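Long-range contacts in periplasmic binding protein (Veillonella parvula, PDB 4OVK), which probably serves as the periplasmic solute-binding component of an ABC transporter, capturing a ligand for uptake: residues S241-D246 / V268-M273; D232-S237 / K261-H266; Q185-T190 / D250-Q255; V45-G50 / T316-N321; A35-P40 / S83-N88. All blocks are in the same frame, centred on the assembly; numbering follows the deposited sequence. Where two conformers were deposited one is given.

Contact 1. Residues S241-D246 / V268-M273; sequences SIRPDD and VYKAPM
In the beta-alpha-beta crossover between the parallel strands 233-236 and 268-270, Lys270 and Val268 of the edge strand 268-270 meet Ile242 and Pro244 in the loop that leads from strand 233-236 into helix 244-248. The one direct hydrogen bond joins Lys270 NZ to Ile242 O at 2.8 Å. CG of Lys270 stands anti to the backbone N, and a bend at chi2 (73°) turns CD toward the loop; CD and CE then pass close by the same carbonyl oxygen, with CE 3.3 Å from Ile242 O. The ammonium approaches with a C=O...N angle of 147°, tilted 18° from the carbonyl plane. Ser237 O and Asp240 O also accept from NZ, so three backbone carbonyls grip it, and their partial charges would probably favour the protonated amine in this buried place.

Pro244 makes the apolar part of the contact. Its CG rests 3.4 Å from Val268 O, and its CB meets Val268 CG1 at 4.2 Å. On the loop side, Arg243 N donates to Asp246 OD2 at 2.9 Å, meeting the carboxylate from above its plane and tying the loop to the first turn of the helix. Leu236 of the adjacent strand 233-236 packs against Pro244, Val268 and Lys270, while Ile335 and Asn336 of helix 333-336 also touch Pro244.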
# COMPACT_ATOMS: atom_id res chain seq x y z
N SER A 241 -11.58 -2.71 11.40
CA SER A 241 -12.93 -2.73 10.81
C SER A 241 -13.68 -1.39 10.88
O SER A 241 -14.75 -1.28 10.32
CB SER A 241 -13.80 -3.79 11.50
OG SER A 241 -14.24 -3.33 12.79
N ILE A 242 -13.13 -0.40 11.58
CA ILE A 242 -13.85 0.85 11.83
C ILE A 242 -14.37 1.48 10.52
O ILE A 242 -13.66 1.54 9.51
CB ILE A 242 -13.00 1.83 12.66
CG1 ILE A 242 -13.84 3.04 13.11
CG2 ILE A 242 -11.77 2.27 11.88
CD1 ILE A 242 -13.08 3.96 14.05
N ARG A 243 -15.62 1.90 10.54
CA ARG A 243 -16.26 2.53 9.40
C ARG A 243 -16.92 3.83 9.82
O ARG A 243 -17.09 4.05 11.00
CB ARG A 243 -17.27 1.58 8.78
CG ARG A 243 -16.58 0.53 7.96
CD ARG A 243 -17.53 -0.46 7.34
NE ARG A 243 -16.79 -1.35 6.47
CZ ARG A 243 -17.34 -2.28 5.71
NH1 ARG A 243 -18.66 -2.42 5.70
NH2 ARG A 243 -16.58 -3.05 4.94
N PRO A 244 -17.29 4.70 8.85
CA PRO A 244 -17.81 6.01 9.25
C PRO A 244 -19.04 6.00 10.18
O PRO A 244 -19.11 6.80 11.11
CB PRO A 244 -18.16 6.65 7.90
CG PRO A 244 -17.19 6.02 6.94
CD PRO A 244 -17.14 4.59 7.39
N ASP A 245 -20.00 5.11 9.94
CA ASP A 245 -21.18 5.05 10.80
C ASP A 245 -20.85 4.68 12.26
O ASP A 245 -21.61 5.02 13.16
CB ASP A 245 -22.24 4.10 10.20
CG ASP A 245 -23.03 4.74 9.06
OD1 ASP A 245 -22.91 5.97 8.82
OD2 ASP A 245 -23.80 4.01 8.39
N ASP A 246 -19.70 4.04 12.50
CA ASP A 246 -19.24 3.79 13.89
C ASP A 246 -18.93 5.08 14.65
O ASP A 246 -19.16 5.18 15.87
CB ASP A 246 -17.99 2.90 13.88
CG ASP A 246 -18.23 1.54 13.22
OD1 ASP A 246 -19.40 1.06 13.24
OD2 ASP A 246 -17.25 0.95 12.69
N VAL A 268 -16.15 11.99 7.39
CA VAL A 268 -15.41 10.81 7.89
C VAL A 268 -15.43 9.76 6.79
O VAL A 268 -16.50 9.30 6.36
CB VAL A 268 -16.05 10.20 9.15
CG1 VAL A 268 -15.21 9.04 9.69
CG2 VAL A 268 -16.27 11.25 10.23
N TYR A 269 -14.25 9.38 6.34
CA TYR A 269 -14.10 8.55 5.15
C TYR A 269 -13.21 7.34 5.40
O TYR A 269 -12.10 7.49 5.92
CB TYR A 269 -13.45 9.36 4.04
CG TYR A 269 -14.19 10.63 3.68
CD1 TYR A 269 -15.37 10.59 2.98
CD2 TYR A 269 -13.68 11.88 4.06
CE1 TYR A 269 -16.04 11.77 2.64
CE2 TYR A 269 -14.33 13.04 3.72
CZ TYR A 269 -15.52 12.99 3.01
OH TYR A 269 -16.16 14.17 2.67
N LYS A 270 -13.69 6.16 5.00
CA LYS A 270 -12.85 4.96 4.99
C LYS A 270 -11.88 4.95 3.80
O LYS A 270 -12.28 5.08 2.63
CB LYS A 270 -13.73 3.72 4.94
CG LYS A 270 -13.01 2.37 5.02
CD LYS A 270 -12.48 2.10 6.41
CE LYS A 270 -12.30 0.62 6.65
NZ LYS A 270 -11.68 0.34 7.96
N ALA A 271 -10.59 4.77 4.08
CA ALA A 271 -9.60 4.74 3.02
C ALA A 271 -9.89 3.60 2.03
O ALA A 271 -10.27 2.50 2.44
CB ALA A 271 -8.20 4.56 3.58
N PRO A 272 -9.70 3.86 0.74
CA PRO A 272 -9.84 2.78 -0.23
C PRO A 272 -8.80 1.67 -0.08
O PRO A 272 -7.76 1.85 0.57
CB PRO A 272 -9.65 3.48 -1.58
CG PRO A 272 -9.84 4.91 -1.30
CD PRO A 272 -9.34 5.13 0.09
N MSE A 273 -9.11 0.53 -0.69
CA MSE A 273 -8.17 -0.57 -0.79
C MSE A 273 -8.34 -1.24 -2.13
O MSE A 273 -9.43 -1.67 -2.48
CB MSE A 273 -8.44 -1.54 0.35
CG MSE A 273 -7.69 -2.84 0.13
SE MSE A 273 -7.65 -3.78 1.83
CE MSE A 273 -9.28 -4.81 1.47

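Contact 2. Residues D232-S237 / K261-H266; sequences DIIILS and KAVKTH
Ile234 holds CG1 anti to its carbonyl carbon (chi1 -64°), and a near-extended chi2 (166°) carries CD1 outward, so that CG1 and CD1 both reach the methyl of Ala262. The separation of Ile234 CG1 from Ala262 CB is 3.7 Å. Farther along, Ile234 CD1 touches Val263 CG2 at 4.2 Å, the two branched side chains meeting at a slant. Ala262 also presses on the backbone before the strand: its CB is 3.3 Å from Asp232 O, and its CA makes a CA-H...O contact with that same oxygen. The small methyl thus lets helix 261-264 lie directly against the start of the strand.

Asp232 O also accepts a hydrogen bond from a water, which is 2.7 Å away and donates to Thr265 OG1 as well. That hydroxyl in turn gives its proton to Lys261 O at 2.7 Å, from above the carbonyl plane, beside the bond from Thr265 N to the same acceptor. Nearby the Asp232 and Lys261 side chains run side by side, with Asp232 OD1 3.5 Å from Lys261 CD; the amine remains beyond salt-bridge range, and Asp232 OD2 accepts from Lys180 N. A Schellman motif with His266 as its C-prime residue closes the helix and sends the chain into strand 268-270. Helix 261-264 is the last helix, after helix 244-248, of the beta-alpha-beta crossover between the parallel strands 233-236 and 268-270.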
# COMPACT_ATOMS: atom_id res chain seq x y z
N ASP A 232 -11.23 18.76 10.49
CA ASP A 232 -12.26 18.97 9.45
C ASP A 232 -12.58 17.70 8.67
O ASP A 232 -13.71 17.52 8.17
CB ASP A 232 -11.79 20.05 8.47
CG ASP A 232 -11.49 21.38 9.15
OD1 ASP A 232 -12.44 22.03 9.64
OD2 ASP A 232 -10.29 21.78 9.19
N ILE A 233 -11.58 16.83 8.53
CA ILE A 233 -11.69 15.59 7.75
C ILE A 233 -11.04 14.47 8.56
O ILE A 233 -10.00 14.69 9.19
CB ILE A 233 -10.96 15.73 6.39
CG1 ILE A 233 -11.66 16.77 5.51
CG2 ILE A 233 -10.92 14.39 5.64
CD1 ILE A 233 -10.87 17.17 4.27
N ILE A 234 -11.68 13.30 8.58
CA ILE A 234 -11.11 12.11 9.24
C ILE A 234 -11.06 11.00 8.19
O ILE A 234 -12.05 10.74 7.52
CB ILE A 234 -11.96 11.64 10.44
CG1 ILE A 234 -11.98 12.71 11.55
CG2 ILE A 234 -11.43 10.32 11.00
CD1 ILE A 234 -13.06 12.49 12.60
N ILE A 235 -9.88 10.40 8.03
CA ILE A 235 -9.71 9.24 7.18
C ILE A 235 -9.50 8.04 8.10
O ILE A 235 -8.72 8.12 9.05
CB ILE A 235 -8.51 9.41 6.23
CG1 ILE A 235 -8.75 10.63 5.31
CG2 ILE A 235 -8.27 8.15 5.43
CD1 ILE A 235 -7.53 11.03 4.56
N LEU A 236 -10.23 6.96 7.84
CA LEU A 236 -10.15 5.74 8.64
C LEU A 236 -9.31 4.73 7.90
O LEU A 236 -9.54 4.48 6.73
CB LEU A 236 -11.55 5.16 8.88
CG LEU A 236 -12.61 6.09 9.49
CD1 LEU A 236 -13.97 5.42 9.49
CD2 LEU A 236 -12.23 6.52 10.89
N SER A 237 -8.34 4.11 8.58
CA SER A 237 -7.46 3.16 7.93
C SER A 237 -8.13 1.79 7.70
O SER A 237 -9.20 1.51 8.23
CB SER A 237 -6.19 2.98 8.76
OG SER A 237 -6.32 1.89 9.64
N LYS A 261 -15.82 18.72 14.13
CA LYS A 261 -16.23 19.30 12.84
C LYS A 261 -16.43 18.23 11.75
O LYS A 261 -17.47 18.19 11.10
CB LYS A 261 -15.23 20.36 12.36
CG LYS A 261 -15.22 21.65 13.17
CD LYS A 261 -14.02 22.52 12.78
CE LYS A 261 -13.99 23.85 13.52
NZ LYS A 261 -12.75 24.62 13.18
N ALA A 262 -15.44 17.35 11.57
CA ALA A 262 -15.54 16.27 10.58
C ALA A 262 -16.78 15.41 10.77
O ALA A 262 -17.35 14.92 9.81
CB ALA A 262 -14.29 15.39 10.58
N VAL A 263 -17.21 15.24 12.02
CA VAL A 263 -18.35 14.40 12.34
C VAL A 263 -19.65 15.14 12.07
O VAL A 263 -20.57 14.60 11.45
CB VAL A 263 -18.27 13.88 13.79
CG1 VAL A 263 -19.48 13.02 14.13
CG2 VAL A 263 -16.98 13.08 13.97
N LYS A 264 -19.72 16.40 12.51
CA LYS A 264 -20.92 17.22 12.29
C LYS A 264 -21.18 17.50 10.81
O LYS A 264 -22.34 17.60 10.39
CB LYS A 264 -20.80 18.54 13.07
CG LYS A 264 -20.79 18.33 14.59
CD LYS A 264 -20.91 19.64 15.35
CE LYS A 264 -19.62 20.45 15.30
NZ LYS A 264 -19.80 21.82 15.85
N THR A 265 -20.11 17.61 10.02
CA THR A 265 -20.21 17.87 8.58
C THR A 265 -20.13 16.61 7.72
O THR A 265 -20.08 16.71 6.49
CB THR A 265 -19.13 18.87 8.11
OG1 THR A 265 -17.82 18.36 8.42
CG2 THR A 265 -19.32 20.24 8.79
N HIS A 266 -20.09 15.43 8.36
CA HIS A 266 -20.10 14.14 7.66
C HIS A 266 -18.94 14.03 6.66
O HIS A 266 -19.13 13.73 5.46
CB HIS A 266 -21.46 13.86 6.99
CG HIS A 266 -22.57 13.65 7.97
ND1 HIS A 266 -22.85 12.42 8.53
CD2 HIS A 266 -23.47 14.51 8.50
CE1 HIS A 266 -23.87 12.53 9.36
NE2 HIS A 266 -24.27 13.80 9.36
O HOH W 1 -15.44 19.51 7.59

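Contact 3. Residues Q185-T190 / D250-Q255; sequences QNKNLT and DKLEGQ
Gln255 reaches from the type II turn 252-255 toward Leu189 and Lys187, its chain extended beyond CG. After CB, CG comes to 4.1 Å from Leu189 CD2. CD lies against the same leucine, 3.8 Å from Leu189 CG, the two side chains meeting tip to tip. The amide then splits its work: NE2 donates to Lys187 O at 2.9 Å, with the oxygen almost in the amide plane although the donor stands above the plane of that carbonyl. OE1 accepts from a water at 2.9 Å and from Trp257 NE1. The same water also serves Asn186 O and Leu189 N, giving the amide a second, indirect hold on the loop. A leucine in place of Gln255 would probably leave Lys187 O without this donor, the water without one acceptor and Trp257 NE1 without its acceptor.

Beside this, the side chains of Leu252 and Lys187 cross at about a right angle, with Leu252 CD2 3.5 Å from Lys187 CD. The lysine amine turns away to Asp240 and Ser241. Loop 185-190 joins strands 180-184 and 190-192, and loop 250-255 joins helices 244-248 and 261-264; Met223 of helix 223-229 packs on both Leu189 and Gln255.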
# COMPACT_ATOMS: atom_id res chain seq x y z
N GLN A 185 -6.35 5.21 12.86
CA GLN A 185 -6.06 3.82 12.54
C GLN A 185 -7.18 2.86 12.92
O GLN A 185 -7.49 1.92 12.16
CB GLN A 185 -4.78 3.32 13.21
CG GLN A 185 -4.22 2.07 12.52
CD GLN A 185 -2.97 1.49 13.17
OE1 GLN A 185 -2.17 0.82 12.51
NE2 GLN A 185 -2.81 1.73 14.46
N ASN A 186 -7.76 3.06 14.10
CA ASN A 186 -8.60 2.03 14.71
C ASN A 186 -9.61 2.59 15.72
O ASN A 186 -9.79 3.80 15.80
CB ASN A 186 -7.71 0.94 15.33
CG ASN A 186 -6.75 1.48 16.37
OD1 ASN A 186 -7.04 2.45 17.06
ND2 ASN A 186 -5.61 0.81 16.50
N LYS A 187 -10.24 1.69 16.48
CA LYS A 187 -11.23 2.05 17.50
C LYS A 187 -10.61 2.35 18.87
O LYS A 187 -11.34 2.51 19.86
CB LYS A 187 -12.26 0.93 17.65
CG LYS A 187 -12.96 0.59 16.34
CD LYS A 187 -14.07 -0.44 16.53
CE LYS A 187 -13.56 -1.85 16.42
NZ LYS A 187 -13.01 -2.18 15.08
N ASN A 188 -9.28 2.43 18.92
CA ASN A 188 -8.55 2.61 20.17
C ASN A 188 -7.70 3.88 20.16
O ASN A 188 -6.63 3.92 20.76
CB ASN A 188 -7.68 1.36 20.43
CG ASN A 188 -7.33 1.18 21.89
OD1 ASN A 188 -8.07 1.61 22.78
ND2 ASN A 188 -6.19 0.53 22.15
N LEU A 189 -8.19 4.92 19.47
CA LEU A 189 -7.59 6.25 19.51
C LEU A 189 -6.12 6.30 19.05
O LEU A 189 -5.33 7.12 19.52
CB LEU A 189 -7.74 6.86 20.92
CG LEU A 189 -9.18 7.10 21.35
CD1 LEU A 189 -9.26 7.39 22.85
CD2 LEU A 189 -9.78 8.25 20.55
N THR A 190 -5.78 5.42 18.12
CA THR A 190 -4.46 5.40 17.53
C THR A 190 -4.51 6.12 16.19
O THR A 190 -5.36 5.83 15.35
CB THR A 190 -3.95 3.97 17.34
OG1 THR A 190 -3.96 3.32 18.61
CG2 THR A 190 -2.54 3.97 16.78
N ASP A 250 -21.60 7.05 17.34
CA ASP A 250 -20.88 6.91 18.62
C ASP A 250 -20.98 5.51 19.19
O ASP A 250 -21.49 5.29 20.28
CB ASP A 250 -21.33 7.97 19.64
CG ASP A 250 -20.60 9.30 19.48
OD1 ASP A 250 -19.33 9.31 19.47
OD2 ASP A 250 -21.29 10.34 19.37
N LYS A 251 -20.50 4.55 18.40
CA LYS A 251 -20.47 3.16 18.82
C LYS A 251 -19.24 2.81 19.63
O LYS A 251 -19.15 1.69 20.14
CB LYS A 251 -20.54 2.26 17.59
CG LYS A 251 -21.76 2.50 16.72
CD LYS A 251 -21.79 1.47 15.60
CE LYS A 251 -22.72 1.88 14.48
NZ LYS A 251 -22.60 0.97 13.30
N LEU A 252 -18.30 3.74 19.77
CA LEU A 252 -17.00 3.43 20.38
C LEU A 252 -16.95 3.84 21.85
O LEU A 252 -17.09 5.03 22.19
CB LEU A 252 -15.88 4.11 19.60
CG LEU A 252 -15.89 3.82 18.09
CD1 LEU A 252 -14.77 4.58 17.39
CD2 LEU A 252 -15.82 2.32 17.82
N GLU A 253 -16.76 2.85 22.72
CA GLU A 253 -16.76 3.06 24.18
C GLU A 253 -15.69 4.04 24.63
O GLU A 253 -14.55 3.97 24.17
CB GLU A 253 -16.54 1.74 24.93
CG GLU A 253 -17.82 1.12 25.49
CD GLU A 253 -17.54 -0.15 26.26
OE1 GLU A 253 -17.27 -0.08 27.47
OE2 GLU A 253 -17.60 -1.22 25.63
N GLY A 254 -16.08 4.96 25.52
CA GLY A 254 -15.16 5.98 26.05
C GLY A 254 -14.85 7.14 25.12
O GLY A 254 -13.99 7.97 25.43
N GLN A 255 -15.54 7.22 23.99
CA GLN A 255 -15.25 8.25 22.99
C GLN A 255 -16.52 8.97 22.60
O GLN A 255 -17.55 8.35 22.37
CB GLN A 255 -14.60 7.64 21.74
CG GLN A 255 -13.33 6.86 22.03
CD GLN A 255 -12.84 6.02 20.86
OE1 GLN A 255 -13.01 6.39 19.70
NE2 GLN A 255 -12.24 4.88 21.17
O HOH W 2 -10.79 5.44 18.10

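Contact 4. Residues V45-G50 / T316-N321; sequences VYAVDG and TFYHYN
Tyr46 and Tyr318 turn their rings obliquely to each other, with planes 51° apart and centroids separated by 5.3 Å. CG of Tyr46 stands anti to its backbone N (chi1 171°), and its ring brings CE2 over one face of the Tyr318 ring, 3.5 Å from Tyr318 CD1. The Tyr46 OH lies 3.7 Å from Tyr318 CB. Ala47 approaches the same ring differently: its CB sits at the edge, in the ring plane, 3.9 Å from Tyr318 CE1. Tyr318 is thereby met on one face and at the edge by two consecutive residues of helix 41-49, while its own hydroxyl bonds to Glu284. An alanine in place of Tyr46 would probably open a gap over that face of Tyr318 and leave Phe71 without its edge-to-face partner.

Where the helices end, the backbones come together. Gly50, which has positive phi, has its CA 3.5 Å from Phe317 O in a CA-H...O contact. Gln152 NE2 donates to both Phe317 O and Ala47 O, so one amide of helix 150-170 bridges the two segments. The contact thus packs the C-terminal ends of helices 41-49 and 306-318 together, setting the late helix 306-318 against the helix that follows strand 34-36, within an alpha/beta fold of the periplasmic binding protein type.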
# COMPACT_ATOMS: atom_id res chain seq x y z
N VAL A 45 4.91 -7.97 -6.92
CA VAL A 45 5.37 -8.94 -7.92
C VAL A 45 4.26 -9.22 -8.93
O VAL A 45 4.51 -9.26 -10.14
CB VAL A 45 5.83 -10.23 -7.24
CG1 VAL A 45 5.98 -11.37 -8.25
CG2 VAL A 45 7.14 -9.95 -6.49
N TYR A 46 3.04 -9.39 -8.44
CA TYR A 46 1.89 -9.58 -9.32
C TYR A 46 1.78 -8.42 -10.34
O TYR A 46 1.57 -8.65 -11.53
CB TYR A 46 0.59 -9.73 -8.52
CG TYR A 46 -0.62 -9.71 -9.41
CD1 TYR A 46 -1.06 -10.86 -10.03
CD2 TYR A 46 -1.28 -8.53 -9.67
CE1 TYR A 46 -2.15 -10.85 -10.88
CE2 TYR A 46 -2.38 -8.50 -10.51
CZ TYR A 46 -2.81 -9.65 -11.11
OH TYR A 46 -3.89 -9.61 -11.96
N ALA A 47 1.90 -7.19 -9.87
CA ALA A 47 1.77 -6.02 -10.72
C ALA A 47 2.85 -5.97 -11.81
O ALA A 47 2.56 -5.68 -12.96
CB ALA A 47 1.82 -4.77 -9.88
N VAL A 48 4.09 -6.27 -11.45
CA VAL A 48 5.18 -6.23 -12.41
C VAL A 48 5.04 -7.34 -13.46
O VAL A 48 5.23 -7.10 -14.64
CB VAL A 48 6.56 -6.31 -11.71
CG1 VAL A 48 7.68 -6.34 -12.74
CG2 VAL A 48 6.73 -5.13 -10.77
N ASP A 49 4.68 -8.55 -13.02
CA ASP A 49 4.54 -9.67 -13.94
C ASP A 49 3.19 -9.66 -14.66
O ASP A 49 3.00 -10.41 -15.61
CB ASP A 49 4.72 -11.02 -13.21
CG ASP A 49 5.29 -12.10 -14.10
OD1 ASP A 49 6.03 -11.78 -15.07
OD2 ASP A 49 5.01 -13.29 -13.83
N GLY A 50 2.25 -8.83 -14.19
CA GLY A 50 0.88 -8.84 -14.70
C GLY A 50 0.20 -10.18 -14.53
O GLY A 50 -0.70 -10.54 -15.29
N THR A 316 -4.40 -1.67 -17.88
CA THR A 316 -3.03 -1.60 -18.44
C THR A 316 -2.11 -2.62 -17.79
O THR A 316 -1.40 -3.37 -18.48
CB THR A 316 -2.46 -0.18 -18.27
OG1 THR A 316 -3.24 0.74 -19.05
CG2 THR A 316 -1.00 -0.09 -18.73
N PHE A 317 -2.14 -2.66 -16.47
CA PHE A 317 -1.16 -3.45 -15.73
C PHE A 317 -1.62 -4.85 -15.35
O PHE A 317 -0.80 -5.78 -15.29
CB PHE A 317 -0.67 -2.65 -14.52
CG PHE A 317 0.05 -1.39 -14.90
CD1 PHE A 317 1.26 -1.45 -15.60
CD2 PHE A 317 -0.46 -0.15 -14.59
CE1 PHE A 317 1.92 -0.30 -15.98
CE2 PHE A 317 0.21 1.01 -14.95
CZ PHE A 317 1.41 0.94 -15.64
N TYR A 318 -2.92 -5.04 -15.14
CA TYR A 318 -3.44 -6.33 -14.69
C TYR A 318 -4.30 -7.03 -15.77
O TYR A 318 -4.72 -8.17 -15.57
CB TYR A 318 -4.30 -6.19 -13.44
CG TYR A 318 -3.74 -5.38 -12.30
CD1 TYR A 318 -2.38 -5.32 -12.03
CD2 TYR A 318 -4.58 -4.71 -11.43
CE1 TYR A 318 -1.88 -4.60 -10.96
CE2 TYR A 318 -4.11 -4.00 -10.36
CZ TYR A 318 -2.75 -3.95 -10.11
OH TYR A 318 -2.26 -3.24 -9.04
N HIS A 319 -4.57 -6.36 -16.89
CA HIS A 319 -5.45 -6.88 -17.93
C HIS A 319 -6.78 -7.28 -17.35
O HIS A 319 -7.31 -8.35 -17.65
CB HIS A 319 -4.82 -8.07 -18.68
CG HIS A 319 -3.49 -7.74 -19.26
ND1 HIS A 319 -3.34 -6.88 -20.32
CD2 HIS A 319 -2.24 -8.09 -18.88
CE1 HIS A 319 -2.05 -6.73 -20.59
NE2 HIS A 319 -1.36 -7.45 -19.72
N TYR A 320 -7.31 -6.40 -16.50
CA TYR A 320 -8.58 -6.66 -15.83
C TYR A 320 -9.42 -5.40 -15.95
O TYR A 320 -8.95 -4.30 -15.64
CB TYR A 320 -8.38 -7.01 -14.35
CG TYR A 320 -9.65 -7.51 -13.68
CD1 TYR A 320 -10.02 -8.86 -13.77
CD2 TYR A 320 -10.49 -6.65 -12.98
CE1 TYR A 320 -11.18 -9.32 -13.21
CE2 TYR A 320 -11.66 -7.12 -12.39
CZ TYR A 320 -11.99 -8.46 -12.50
OH TYR A 320 -13.16 -8.95 -11.94
N ASN A 321 -10.65 -5.58 -16.41
CA ASN A 321 -11.60 -4.48 -16.57
C ASN A 321 -12.63 -4.46 -15.44
O ASN A 321 -13.56 -5.27 -15.40
CB ASN A 321 -12.28 -4.58 -17.94
CG ASN A 321 -11.31 -4.37 -19.08
OD1 ASN A 321 -10.37 -3.58 -18.98
ND2 ASN A 321 -11.52 -5.09 -20.19

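Contact 5. Residues A35-P40 / S83-N88; sequences AIVPIP and SSFVDN
Phe85 offers its ring edge to the backbone of Ile36 and one of its faces to its own neighbour Val86. Ile36 C lies in the ring plane, and Ile36 O comes near that plane, 3.7 Å from Phe85 CZ. On the face, Val86 CG1 stands 3.8 Å above the plane, nearer the ring's margin than its centre. Two methyls approach obliquely: Ala35 CB reaches Phe85 CZ at 4.0 Å, and Val37 CG2 reaches Phe85 CE2 at 3.8 Å. The CZ end of the ring thus meets three successive residues, Ala35, Ile36 and Val37. The Phe85 side chain leaves its backbone toward the other segment, with CG in the crowded position between backbone N and carbonyl carbon (chi1 83°).

Strand 34-36 is an inner strand of a parallel four-stranded sheet, lying between 55-57 and 104-108, and Val37 is the first residue beyond it. Segment 83-88 belongs to the connection that leads through helix 94-100 to strand 104-108, and the phenyl lies between strand 34-36 and that helix, whose Val97 and Glu96 also touch it.

Val86 adds a second apolar touch, its CG2 meeting Val37 CG1 at 4.1 Å with the two side chains at a slant. Val37 CG1 stands anti to its backbone N, while its CG2 branch serves the phenyl. Val105 and Ile107 of strand 104-108 pack on Val37.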
# COMPACT_ATOMS: atom_id res chain seq x y z
N ALA A 35 9.44 -16.82 -4.35
CA ALA A 35 8.87 -16.74 -3.00
C ALA A 35 9.14 -15.35 -2.42
O ALA A 35 10.19 -14.76 -2.66
CB ALA A 35 9.44 -17.81 -2.09
N ILE A 36 8.18 -14.84 -1.64
CA ILE A 36 8.19 -13.45 -1.23
C ILE A 36 7.94 -13.33 0.26
O ILE A 36 6.86 -13.64 0.75
CB ILE A 36 7.14 -12.64 -2.02
CG1 ILE A 36 7.33 -12.84 -3.52
CG2 ILE A 36 7.20 -11.16 -1.66
CD1 ILE A 36 6.09 -12.77 -4.34
N VAL A 37 8.96 -12.87 0.99
CA VAL A 37 8.86 -12.66 2.43
C VAL A 37 8.10 -11.37 2.81
O VAL A 37 7.19 -11.42 3.64
CB VAL A 37 10.26 -12.71 3.09
CG1 VAL A 37 10.23 -12.17 4.52
CG2 VAL A 37 10.79 -14.13 3.03
N PRO A 38 8.45 -10.21 2.21
CA PRO A 38 7.78 -8.96 2.61
C PRO A 38 6.30 -8.96 2.27
O PRO A 38 5.92 -9.42 1.19
CB PRO A 38 8.52 -7.89 1.80
CG PRO A 38 9.86 -8.49 1.52
CD PRO A 38 9.60 -9.94 1.33
N ILE A 39 5.46 -8.46 3.17
CA ILE A 39 4.01 -8.62 3.03
C ILE A 39 3.44 -7.91 1.79
O ILE A 39 2.72 -8.53 1.01
CB ILE A 39 3.26 -8.22 4.31
CG1 ILE A 39 3.65 -9.16 5.47
CG2 ILE A 39 1.76 -8.27 4.08
CD1 ILE A 39 3.26 -8.65 6.83
N PRO A 40 3.75 -6.62 1.59
CA PRO A 40 3.16 -5.93 0.42
C PRO A 40 3.72 -6.35 -0.94
O PRO A 40 3.14 -6.04 -2.00
CB PRO A 40 3.49 -4.45 0.67
CG PRO A 40 4.53 -4.42 1.72
CD PRO A 40 4.52 -5.71 2.46
N SER A 83 1.86 -20.52 1.98
CA SER A 83 2.09 -19.37 2.87
C SER A 83 2.65 -19.76 4.24
O SER A 83 2.50 -19.04 5.23
CB SER A 83 0.79 -18.60 3.06
OG SER A 83 -0.20 -19.40 3.65
N SER A 84 3.30 -20.92 4.28
CA SER A 84 3.81 -21.48 5.53
C SER A 84 5.32 -21.32 5.70
O SER A 84 5.86 -21.64 6.76
CB SER A 84 3.44 -22.95 5.61
OG SER A 84 4.08 -23.70 4.58
N PHE A 85 6.00 -20.82 4.68
CA PHE A 85 7.47 -20.87 4.66
C PHE A 85 8.14 -19.78 5.50
O PHE A 85 9.35 -19.83 5.72
CB PHE A 85 7.97 -20.83 3.22
CG PHE A 85 8.06 -19.46 2.64
CD1 PHE A 85 6.96 -18.83 2.08
CD2 PHE A 85 9.28 -18.79 2.66
CE1 PHE A 85 7.09 -17.57 1.56
CE2 PHE A 85 9.40 -17.53 2.14
CZ PHE A 85 8.31 -16.91 1.60
N VAL A 86 7.34 -18.82 5.97
CA VAL A 86 7.81 -17.69 6.77
C VAL A 86 6.75 -17.32 7.82
O VAL A 86 5.56 -17.40 7.53
CB VAL A 86 8.16 -16.47 5.86
CG1 VAL A 86 6.95 -15.94 5.10
CG2 VAL A 86 8.83 -15.37 6.65
N ASP A 87 7.17 -16.94 9.02
CA ASP A 87 6.23 -16.58 10.10
C ASP A 87 6.04 -15.06 10.23
O ASP A 87 6.56 -14.30 9.42
CB ASP A 87 6.66 -17.23 11.44
CG ASP A 87 7.87 -16.56 12.07
OD1 ASP A 87 8.26 -15.47 11.64
OD2 ASP A 87 8.43 -17.14 13.04
N ASN A 88 5.28 -14.60 11.23
CA ASN A 88 4.98 -13.16 11.39
C ASN A 88 6.15 -12.30 11.81
O ASN A 88 6.11 -11.09 11.64
CB ASN A 88 3.86 -12.94 12.41
CG ASN A 88 2.49 -12.99 11.79
OD1 ASN A 88 2.37 -13.17 10.58
ND2 ASN A 88 1.45 -12.82 12.60

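Overall arrangement
The contacts fall into two groups, each near its own parallel four-stranded sheet. Contacts 1, 2 and 3 cluster, with centres 10 to 14 Å apart, and their segments alternate along the chain. Contacts 1 and 2 share the sheet containing strands 233-236 and 268-270; contact 3 joins loops beside it and is tied to contact 1 by the Asp246-Lys251 salt bridge. Contacts 4 and 5, about 21 Å apart between centres, meet through Val45 of helix 41-49 and Ile36 of strand 34-36 and also alternate. Contact 5 closes before the first three open, and contact 4 encloses them along the chain. The two groups lie 27 to 37 Å apart between contact centres, consistent with a two-lobed solute-binding protein.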